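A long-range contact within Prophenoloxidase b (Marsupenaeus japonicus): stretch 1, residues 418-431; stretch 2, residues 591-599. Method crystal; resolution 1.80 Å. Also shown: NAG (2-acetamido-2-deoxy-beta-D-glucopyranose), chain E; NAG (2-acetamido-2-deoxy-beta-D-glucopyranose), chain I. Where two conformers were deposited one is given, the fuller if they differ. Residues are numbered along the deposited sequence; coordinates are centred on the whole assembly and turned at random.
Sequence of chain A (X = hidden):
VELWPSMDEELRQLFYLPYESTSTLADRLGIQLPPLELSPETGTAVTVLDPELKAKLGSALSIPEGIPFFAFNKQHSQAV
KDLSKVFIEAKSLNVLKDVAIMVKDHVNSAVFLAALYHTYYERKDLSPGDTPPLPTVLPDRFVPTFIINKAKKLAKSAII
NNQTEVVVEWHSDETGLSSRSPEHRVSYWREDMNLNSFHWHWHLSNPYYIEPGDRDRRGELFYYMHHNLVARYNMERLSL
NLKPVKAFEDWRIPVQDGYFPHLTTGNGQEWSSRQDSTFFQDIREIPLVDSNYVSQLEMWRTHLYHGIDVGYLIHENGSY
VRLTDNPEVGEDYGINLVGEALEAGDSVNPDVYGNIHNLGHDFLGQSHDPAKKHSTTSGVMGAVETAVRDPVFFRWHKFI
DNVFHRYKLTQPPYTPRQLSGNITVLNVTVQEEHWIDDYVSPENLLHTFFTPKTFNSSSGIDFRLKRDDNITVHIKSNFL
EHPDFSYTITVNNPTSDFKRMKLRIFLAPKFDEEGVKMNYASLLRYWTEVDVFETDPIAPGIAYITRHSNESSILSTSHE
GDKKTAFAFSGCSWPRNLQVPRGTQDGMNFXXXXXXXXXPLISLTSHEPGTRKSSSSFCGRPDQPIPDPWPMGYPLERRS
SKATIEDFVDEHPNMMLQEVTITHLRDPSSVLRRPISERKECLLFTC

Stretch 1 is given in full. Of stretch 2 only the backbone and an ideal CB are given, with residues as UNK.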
ATOM      1  N   GLN A 418     -11.427 -45.081 -26.999  1.00 19.88           N
ATOM      2  CA  GLN A 418     -11.545 -43.767 -27.623  1.00 18.96           C
ATOM      3  C   GLN A 418     -10.283 -43.352 -28.376  1.00 22.25           C
ATOM      4  O   GLN A 418     -10.323 -42.414 -29.179  1.00 24.74           O
ATOM      5  CB  GLN A 418     -11.914 -42.683 -26.582  1.00 16.24           C
ATOM      6  CG  GLN A 418     -13.362 -42.739 -26.113  1.00 18.76           C
ATOM      7  CD  GLN A 418     -13.652 -41.679 -25.071  1.00 19.12           C
ATOM      8  OE1 GLN A 418     -12.895 -41.527 -24.115  1.00 18.25           O
ATOM      9  NE2 GLN A 418     -14.744 -40.952 -25.246  1.00 19.43           N
ATOM     10  N   LEU A 419      -9.168 -44.040 -28.121  1.00 18.77           N
ATOM     11  CA  LEU A 419      -7.892 -43.683 -28.748  1.00 17.42           C
ATOM     12  C   LEU A 419      -7.404 -44.754 -29.730  1.00 20.82           C
ATOM     13  O   LEU A 419      -6.444 -44.535 -30.459  1.00 23.35           O
ATOM     14  CB  LEU A 419      -6.798 -43.473 -27.700  1.00 19.00           C
ATOM     15  CG  LEU A 419      -7.011 -42.294 -26.746  1.00 19.00           C
ATOM     16  CD1 LEU A 419      -5.911 -42.294 -25.690  1.00 22.58           C
ATOM     17  CD2 LEU A 419      -7.005 -40.993 -27.533  1.00 19.18           C
ATOM     18  N   SER A 420      -8.063 -45.902 -29.715  1.00 20.59           N
ATOM     19  CA  SER A 420      -7.615 -47.028 -30.537  0.77 24.71           C
ATOM     20  C   SER A 420      -7.931 -46.804 -32.016  1.00 28.26           C
ATOM     21  O   SER A 420      -8.825 -46.043 -32.374  1.00 27.47           O
ATOM     22  CB  SER A 420      -8.243 -48.334 -30.050  0.77 26.39           C
ATOM     23  OG  SER A 420      -9.647 -48.312 -30.232  0.77 32.87           O
ATOM     24  N   GLY A 421      -7.164 -47.464 -32.882  1.00 26.39           N
ATOM     25  CA  GLY A 421      -7.357 -47.316 -34.317  1.00 24.25           C
ATOM     26  C   GLY A 421      -6.838 -48.529 -35.074  1.00 27.30           C
ATOM     27  O   GLY A 421      -5.953 -49.228 -34.584  1.00 25.36           O
ATOM     28  N   ASN A 422      -7.373 -48.765 -36.270  1.00 24.97           N
ATOM     29  CA  ASN A 422      -6.961 -49.921 -37.071  1.00 26.09           C
ATOM     30  C   ASN A 422      -5.656 -49.682 -37.832  1.00 28.99           C
ATOM     31  O   ASN A 422      -4.977 -50.632 -38.231  1.00 32.25           O
ATOM     32  CB  ASN A 422      -8.074 -50.304 -38.058  1.00 26.41           C
ATOM     33  CG  ASN A 422      -9.253 -50.985 -37.381  1.00 30.39           C
ATOM     34  OD1 ASN A 422      -9.112 -52.061 -36.806  1.00 45.66           O
ATOM     35  ND2 ASN A 422     -10.422 -50.365 -37.457  1.00 44.13           N
ATOM     36  N   ILE A 423      -5.301 -48.417 -38.049  1.00 22.83           N
ATOM     37  CA  ILE A 423      -4.127 -48.080 -38.854  0.78 22.63           C
ATOM     38  C   ILE A 423      -2.909 -47.829 -37.969  1.00 29.34           C
ATOM     39  O   ILE A 423      -3.022 -47.168 -36.941  1.00 32.44           O
ATOM     40  CB  ILE A 423      -4.400 -46.853 -39.743  0.78 25.53           C
ATOM     41  CG1 ILE A 423      -5.560 -47.141 -40.695  0.78 31.49           C
ATOM     42  CG2 ILE A 423      -3.168 -46.472 -40.530  0.78 24.26           C
ATOM     43  CD1 ILE A 423      -5.331 -48.351 -41.567  0.78 28.21           C
ATOM     44  N   THR A 424      -1.758 -48.369 -38.366  1.00 23.77           N
ATOM     45  CA  THR A 424      -0.494 -48.181 -37.659  1.00 27.22           C
ATOM     46  C   THR A 424       0.299 -47.068 -38.334  1.00 31.02           C
ATOM     47  O   THR A 424       0.398 -47.030 -39.558  1.00 24.84           O
ATOM     48  CB  THR A 424       0.362 -49.484 -37.690  1.00 30.43           C
ATOM     49  OG1 THR A 424      -0.243 -50.482 -36.858  1.00 35.57           O
ATOM     50  CG2 THR A 424       1.770 -49.217 -37.186  1.00 32.34           C
ATOM     51  N   VAL A 425       0.852 -46.141 -37.557  1.00 24.98           N
ATOM     52  CA  VAL A 425       1.732 -45.139 -38.145  1.00 19.27           C
ATOM     53  C   VAL A 425       3.183 -45.612 -38.046  1.00 28.26           C
ATOM     54  O   VAL A 425       3.676 -45.895 -36.948  1.00 29.68           O
ATOM     55  CB  VAL A 425       1.566 -43.760 -37.462  1.00 23.12           C
ATOM     56  CG1 VAL A 425       2.533 -42.749 -38.064  1.00 24.22           C
ATOM     57  CG2 VAL A 425       0.134 -43.278 -37.612  1.00 17.65           C
ATOM     58  N   LEU A 426       3.868 -45.695 -39.187  1.00 25.08           N
ATOM     59  CA  LEU A 426       5.198 -46.296 -39.230  1.00 27.82           C
ATOM     60  C   LEU A 426       6.321 -45.277 -39.315  1.00 26.76           C
ATOM     61  O   LEU A 426       7.417 -45.510 -38.805  1.00 30.89           O
ATOM     62  CB  LEU A 426       5.313 -47.262 -40.417  1.00 24.53           C
ATOM     63  CG  LEU A 426       4.432 -48.507 -40.348  1.00 30.22           C
ATOM     64  CD1 LEU A 426       4.555 -49.327 -41.636  1.00 33.16           C
ATOM     65  CD2 LEU A 426       4.820 -49.340 -39.148  1.00 35.80           C
ATOM     66  N   ASN A 427       6.066 -44.160 -39.985  1.00 26.57           N
ATOM     67  CA  ASN A 427       7.120 -43.184 -40.214  1.00 24.02           C
ATOM     68  C   ASN A 427       6.566 -41.808 -40.541  1.00 22.65           C
ATOM     69  O   ASN A 427       5.415 -41.667 -40.970  1.00 23.94           O
ATOM     70  CB  ASN A 427       8.021 -43.636 -41.360  1.00 32.21           C
ATOM     71  CG  ASN A 427       9.459 -43.202 -41.176  1.00 49.06           C
ATOM     72  OD1 ASN A 427       9.770 -42.397 -40.292  1.00 48.93           O
ATOM     73  ND2 ASN A 427      10.347 -43.726 -42.020  1.00 61.57           N
ATOM     74  N   VAL A 428       7.396 -40.794 -40.340  1.00 23.56           N
ATOM     75  CA  VAL A 428       7.015 -39.422 -40.621  1.00 22.84           C
ATOM     76  C   VAL A 428       8.266 -38.723 -41.107  1.00 21.17           C
ATOM     77  O   VAL A 428       9.337 -38.892 -40.519  1.00 27.47           O
ATOM     78  CB  VAL A 428       6.528 -38.679 -39.350  1.00 23.87           C
ATOM     79  CG1 VAL A 428       6.093 -37.273 -39.708  1.00 23.88           C
ATOM     80  CG2 VAL A 428       5.385 -39.417 -38.660  1.00 24.37           C
ATOM     81  N   THR A 429       8.159 -37.975 -42.199  1.00 20.58           N
ATOM     82  CA  THR A 429       9.267 -37.152 -42.667  0.57 23.00           C
ATOM     83  C   THR A 429       8.735 -35.820 -43.178  1.00 25.98           C
ATOM     84  O   THR A 429       7.654 -35.764 -43.762  1.00 27.21           O
ATOM     85  CB  THR A 429      10.088 -37.850 -43.777  0.57 30.62           C
ATOM     86  OG1 THR A 429      11.159 -36.992 -44.189  0.57 29.32           O
ATOM     87  CG2 THR A 429       9.218 -38.157 -44.975  0.57 33.41           C
ATOM     88  N   VAL A 430       9.500 -34.760 -42.952  1.00 23.82           N
ATOM     89  CA  VAL A 430       9.115 -33.427 -43.369  1.00 22.70           C
ATOM     90  C   VAL A 430      10.222 -32.886 -44.265  1.00 22.44           C
ATOM     91  O   VAL A 430      11.410 -33.042 -43.955  1.00 26.11           O
ATOM     92  CB  VAL A 430       8.905 -32.515 -42.133  1.00 24.27           C
ATOM     93  CG1 VAL A 430       8.720 -31.068 -42.546  1.00 24.58           C
ATOM     94  CG2 VAL A 430       7.705 -32.998 -41.329  1.00 21.78           C
ATOM     95  N   GLN A 431       9.844 -32.260 -45.376  1.00 22.90           N
ATOM     96  CA  GLN A 431      10.843 -31.761 -46.316  1.00 25.48           C
ATOM     97  C   GLN A 431      10.480 -30.407 -46.903  1.00 21.43           C
ATOM     98  O   GLN A 431       9.456 -30.247 -47.585  1.00 22.27           O
ATOM     99  CB  GLN A 431      11.102 -32.775 -47.444  1.00 29.63           C
ATOM    100  CG  GLN A 431      12.089 -32.273 -48.506  1.00 27.67           C
ATOM    101  CD  GLN A 431      13.490 -32.066 -47.961  1.00 26.74           C
ATOM    102  OE1 GLN A 431      14.066 -32.961 -47.338  1.00 30.19           O
ATOM    103  NE2 GLN A 431      14.047 -30.877 -48.184  1.00 31.44           N
ATOM    104  N   UNK A 591       7.926 -30.640 -31.315  1.00 20.82           N
ATOM    105  CA  UNK A 591       7.231 -31.907 -31.488  1.00 22.12           C
ATOM    106  C   UNK A 591       6.304 -31.800 -32.692  1.00 22.39           C
ATOM    107  O   UNK A 591       5.659 -30.772 -32.893  1.00 19.38           O
ATOM    108  CB  UNK A 591       6.450 -32.284 -30.228  1.00 22.12           C
ATOM    109  N   UNK A 592       6.204 -32.886 -33.459  1.00 20.23           N
ATOM    110  CA  UNK A 592       5.320 -32.968 -34.621  1.00 21.00           C
ATOM    111  C   UNK A 592       4.529 -34.256 -34.390  1.00 24.36           C
ATOM    112  O   UNK A 592       4.972 -35.357 -34.734  1.00 21.24           O
ATOM    113  CB  UNK A 592       6.081 -32.973 -35.948  1.00 21.00           C
ATOM    114  N   UNK A 593       3.372 -34.119 -33.751  1.00 18.25           N
ATOM    115  CA  UNK A 593       2.554 -35.261 -33.337  1.00 19.07           C
ATOM    116  C   UNK A 593       1.655 -35.692 -34.488  1.00 19.39           C
ATOM    117  O   UNK A 593       1.010 -34.849 -35.122  1.00 17.39           O
ATOM    118  CB  UNK A 593       1.717 -34.916 -32.104  1.00 19.07           C
ATOM    119  N   UNK A 594       1.597 -36.999 -34.751  1.00 21.02           N
ATOM    120  CA  UNK A 594       0.772 -37.532 -35.837  1.00 20.57           C
ATOM    121  C   UNK A 594      -0.120 -38.655 -35.316  1.00 19.85           C
ATOM    122  O   UNK A 594       0.374 -39.613 -34.716  1.00 22.61           O
ATOM    123  CB  UNK A 594       1.648 -38.037 -36.985  1.00 20.57           C
ATOM    124  N   UNK A 595      -1.427 -38.547 -35.549  1.00 19.37           N
ATOM    125  CA  UNK A 595      -2.337 -39.630 -35.197  1.00 23.03           C
ATOM    126  C   UNK A 595      -3.225 -40.046 -36.370  1.00 21.26           C
ATOM    127  O   UNK A 595      -3.800 -39.202 -37.064  1.00 19.91           O
ATOM    128  CB  UNK A 595      -3.208 -39.212 -34.011  1.00 23.03           C
ATOM    129  N   UNK A 596      -3.319 -41.352 -36.601  1.00 23.29           N
ATOM    130  CA  UNK A 596      -4.249 -41.882 -37.600  1.00 21.10           C
ATOM    131  C   UNK A 596      -5.488 -42.378 -36.868  1.00 21.27           C
ATOM    132  O   UNK A 596      -5.414 -43.289 -36.036  1.00 25.27           O
ATOM    133  CB  UNK A 596      -3.611 -43.001 -38.426  1.00 21.10           C
ATOM    134  N   UNK A 597      -6.632 -41.778 -37.169  1.00 18.14           N
ATOM    135  CA  UNK A 597      -7.844 -42.171 -36.469  0.54 22.02           C
ATOM    136  C   UNK A 597      -8.858 -42.775 -37.431  1.00 23.32           C
ATOM    137  O   UNK A 597      -8.916 -42.428 -38.609  1.00 24.47           O
ATOM    138  CB  UNK A 597      -8.453 -40.970 -35.743  0.54 22.02           C
ATOM    139  N   UNK A 598      -9.626 -43.739 -36.925  1.00 28.36           N
ATOM    140  CA  UNK A 598     -10.638 -44.397 -37.744  1.00 30.04           C
ATOM    141  C   UNK A 598     -11.755 -43.406 -38.039  1.00 29.72           C
ATOM    142  O   UNK A 598     -12.108 -42.586 -37.185  1.00 29.72           O
ATOM    143  CB  UNK A 598     -11.186 -45.645 -37.049  1.00 30.04           C
ATOM    144  N   UNK A 599     -12.308 -43.452 -39.247  1.00 25.78           N
ATOM    145  CA  UNK A 599     -13.441 -42.578 -39.559  1.00 36.35           C
ATOM    146  C   UNK A 599     -14.757 -43.339 -39.440  1.00 50.59           C
ATOM    147  O   UNK A 599     -15.159 -44.037 -40.370  1.00 54.47           O
ATOM    148  CB  UNK A 599     -13.296 -41.992 -40.965  1.00 36.35           C
TER
HETATM  149  C1  NAG E 701     -11.468 -51.223 -36.952  1.00 46.29           C
HETATM  150  C2  NAG E 701     -12.038 -50.750 -35.602  1.00 59.34           C
HETATM  151  C3  NAG E 701     -13.535 -50.991 -35.371  1.00 63.82           C
HETATM  152  C4  NAG E 701     -14.352 -51.213 -36.638  1.00 66.46           C
HETATM  153  C5  NAG E 701     -13.585 -52.129 -37.567  1.00 61.42           C
HETATM  154  C6  NAG E 701     -14.422 -52.491 -38.791  1.00 63.53           C
HETATM  155  C7  NAG E 701     -10.264 -50.910 -33.903  1.00 54.38           C
HETATM  156  C8  NAG E 701      -9.107 -51.840 -33.680  1.00 57.50           C
HETATM  157  N2  NAG E 701     -11.328 -51.423 -34.523  1.00 52.78           N
HETATM  158  O3  NAG E 701     -14.071 -49.882 -34.684  1.00 65.18           O
HETATM  159  O4  NAG E 701     -15.594 -51.800 -36.320  1.00 69.93           O
HETATM  160  O5  NAG E 701     -12.435 -51.428 -37.965  1.00 60.03           O
HETATM  161  O6  NAG E 701     -14.867 -51.306 -39.417  1.00 64.87           O
HETATM  162  O7  NAG E 701     -10.191 -49.746 -33.509  1.00 49.69           O
HETATM  163  C1  NAG I 707      11.650 -43.146 -41.802  1.00 67.41           C
HETATM  164  C2  NAG I 707      12.523 -44.387 -41.641  1.00 72.25           C
HETATM  165  C3  NAG I 707      13.972 -43.982 -41.398  1.00 75.56           C
HETATM  166  C4  NAG I 707      14.442 -42.915 -42.384  1.00 78.88           C
HETATM  167  C5  NAG I 707      13.398 -41.834 -42.662  1.00 71.96           C
HETATM  168  C6  NAG I 707      13.861 -40.984 -43.843  1.00 62.10           C
HETATM  169  C7  NAG I 707      11.323 -46.320 -40.812  1.00 63.51           C
HETATM  170  C8  NAG I 707      10.904 -47.154 -39.635  1.00 53.63           C
HETATM  171  N2  NAG I 707      12.030 -45.223 -40.557  1.00 64.60           N
HETATM  172  O3  NAG I 707      14.792 -45.123 -41.536  1.00 84.48           O
HETATM  173  O4  NAG I 707      15.594 -42.283 -41.869  1.00 84.24           O
HETATM  174  O5  NAG I 707      12.121 -42.394 -42.904  1.00 68.18           O
HETATM  175  O6  NAG I 707      13.047 -41.173 -44.982  1.00 64.72           O
HETATM  176  O7  NAG I 707      11.009 -46.650 -41.956  1.00 64.22           O

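Stretch 2 is strand through 591-598, continuing one that begins earlier in the chain; its N-to-C direction lies 148° from that of strand 424-431, with the two axes 7.2 Å apart at closest approach. No hydrogen bond joins backbone to backbone; the contact is made by side-chain packing, one bond from a backbone N to a side chain, and bridging waters.

Position 591 has nothing of stretch 1 within 5.5 Å of its ideal CB and is unconstrained by it; it is His-591, out of reach.

At 592 CA-to-CB points toward stretch 1, yet the ideal CB also finds nothing within 5.5 Å. The methyls of Val-428 and Val-430 lie beyond, so a long apolar or aromatic side chain would suit. Phe-592 (chi1 t) spans the gap: CG2 of Val-430 sits over one ring face, 4.1 Å from the centroid and 18° off the normal, a CH-pi contact, while CG1 of Val-428 approaches Phe-592 CE1 obliquely at 3.9 Å.

Position 593 points away, leaving the choice open; Phe-593 makes no contact.

At 594 the ideal CB points toward stretch 1, 4.3 Å from Val-428 CG2 and 4.9 Å from Val-425 CG1. Such spacing favours a small or medium aliphatic group: Val, Ala or perhaps Ile. Val-594 places CG2 3.8 Å from Val-428 CG2 and CG1 4.4 Å from Val-425 CG1.

Position 595 points away, with no nearby atom to select a residue; a long, flexible chain could bring its end back. Met-595, all t, does so: its CE reaches 3.5 Å from Leu-419 O and 4.3 Å from Leu-419 CD2.

At 596 the ideal CB already lies 3.8 Å from Val-425 CG2 and 4.1 Å from Ile-423 CG2, contact distances that favour a small apolar residue. Ala-596 fills the site with CB alone. Its O accepts from water 2 (2.9 Å), which in turn accepts from Ile-423 N (3.0 Å).

Position 597 points away and is little restricted by stretch 1; Thr-597 makes no direct contact.

At 598 CA-to-CB points toward stretch 1, at the loop around Gly-421 and Asn-422. The ideal CB is 5.0 Å from Gly-421 CA and 4.8 Å from Asn-422 ND2, and the backbone N of Asn-422 offers a donor. A short acceptor such as Asp or Asn would suit. Asp-598 (chi1 m) accepts from Asn-422 N at OD1, 2.9 Å and 170°; water 2 also donates to OD1 (2.9 Å). Water 1 accepts from Asp-598 N (2.9 Å) and donates to Ser-420 O (2.6 Å). The glycan on Asn-422 ND2 comes close too, its O7 3.2 Å from Asp-598 OD2.

Position 599 is out of reach, so many residues would serve; it is Val-599.

Stretch 2 591-599: HFFVMATDV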
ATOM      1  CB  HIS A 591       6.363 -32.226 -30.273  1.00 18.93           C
ATOM      2  CG  HIS A 591       7.126 -32.511 -29.017  1.00 22.30           C
ATOM      3  ND1 HIS A 591       8.044 -33.536 -28.913  1.00 24.79           N
ATOM      4  CD2 HIS A 591       7.065 -31.936 -27.791  1.00 23.44           C
ATOM      5  CE1 HIS A 591       8.536 -33.560 -27.687  1.00 26.54           C
ATOM      6  NE2 HIS A 591       7.956 -32.602 -26.985  1.00 24.31           N
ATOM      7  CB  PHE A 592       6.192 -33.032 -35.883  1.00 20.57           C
ATOM      8  CG  PHE A 592       5.457 -32.863 -37.196  1.00 20.77           C
ATOM      9  CD1 PHE A 592       4.956 -33.976 -37.876  1.00 24.22           C
ATOM     10  CD2 PHE A 592       5.375 -31.617 -37.811  1.00 24.04           C
ATOM     11  CE1 PHE A 592       4.318 -33.835 -39.114  1.00 19.61           C
ATOM     12  CE2 PHE A 592       4.745 -31.468 -39.046  1.00 25.73           C
ATOM     13  CZ  PHE A 592       4.219 -32.584 -39.699  1.00 23.17           C
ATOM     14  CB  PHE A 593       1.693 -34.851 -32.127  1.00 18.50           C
ATOM     15  CG  PHE A 593       0.586 -35.840 -31.758  1.00 17.39           C
ATOM     16  CD1 PHE A 593      -0.654 -35.815 -32.409  1.00 15.85           C
ATOM     17  CD2 PHE A 593       0.762 -36.731 -30.715  1.00 17.25           C
ATOM     18  CE1 PHE A 593      -1.671 -36.692 -32.054  1.00 15.09           C
ATOM     19  CE2 PHE A 593      -0.250 -37.619 -30.348  1.00 15.40           C
ATOM     20  CZ  PHE A 593      -1.473 -37.594 -31.016  1.00 17.29           C
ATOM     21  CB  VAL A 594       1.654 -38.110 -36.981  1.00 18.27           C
ATOM     22  CG1 VAL A 594       0.776 -38.665 -38.118  1.00 21.14           C
ATOM     23  CG2 VAL A 594       2.626 -37.059 -37.495  1.00 20.43           C
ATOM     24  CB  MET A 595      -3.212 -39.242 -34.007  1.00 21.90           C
ATOM     25  CG  MET A 595      -4.162 -40.336 -33.551  1.00 21.88           C
ATOM     26  SD  MET A 595      -5.184 -39.752 -32.175  1.00 24.09           S
ATOM     27  CE  MET A 595      -6.043 -41.250 -31.676  1.00 29.59           C
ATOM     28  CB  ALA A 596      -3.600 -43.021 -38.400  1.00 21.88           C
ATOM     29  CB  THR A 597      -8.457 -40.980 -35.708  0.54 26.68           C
ATOM     30  OG1 THR A 597      -9.533 -41.428 -34.879  0.54 33.40           O
ATOM     31  CG2 THR A 597      -8.970 -39.979 -36.679  0.54 17.56           C
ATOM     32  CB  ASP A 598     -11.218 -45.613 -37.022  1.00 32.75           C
ATOM     33  CG  ASP A 598     -10.162 -46.641 -36.646  1.00 34.02           C
ATOM     34  OD1 ASP A 598      -9.143 -46.765 -37.368  1.00 27.03           O
ATOM     35  OD2 ASP A 598     -10.365 -47.328 -35.618  1.00 38.36           O
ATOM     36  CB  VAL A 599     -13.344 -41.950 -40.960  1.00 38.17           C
ATOM     37  CG1 VAL A 599     -14.492 -40.977 -41.179  1.00 44.04           C
ATOM     38  CG2 VAL A 599     -12.028 -41.235 -41.136  1.00 39.64           C
TER
HETATM   39  O   HOH W   1      -9.221 -44.149 -34.071  1.00 28.77           O
HETATM   40  O   HOH W   2      -6.436 -45.776 -37.150  1.00 27.57           O
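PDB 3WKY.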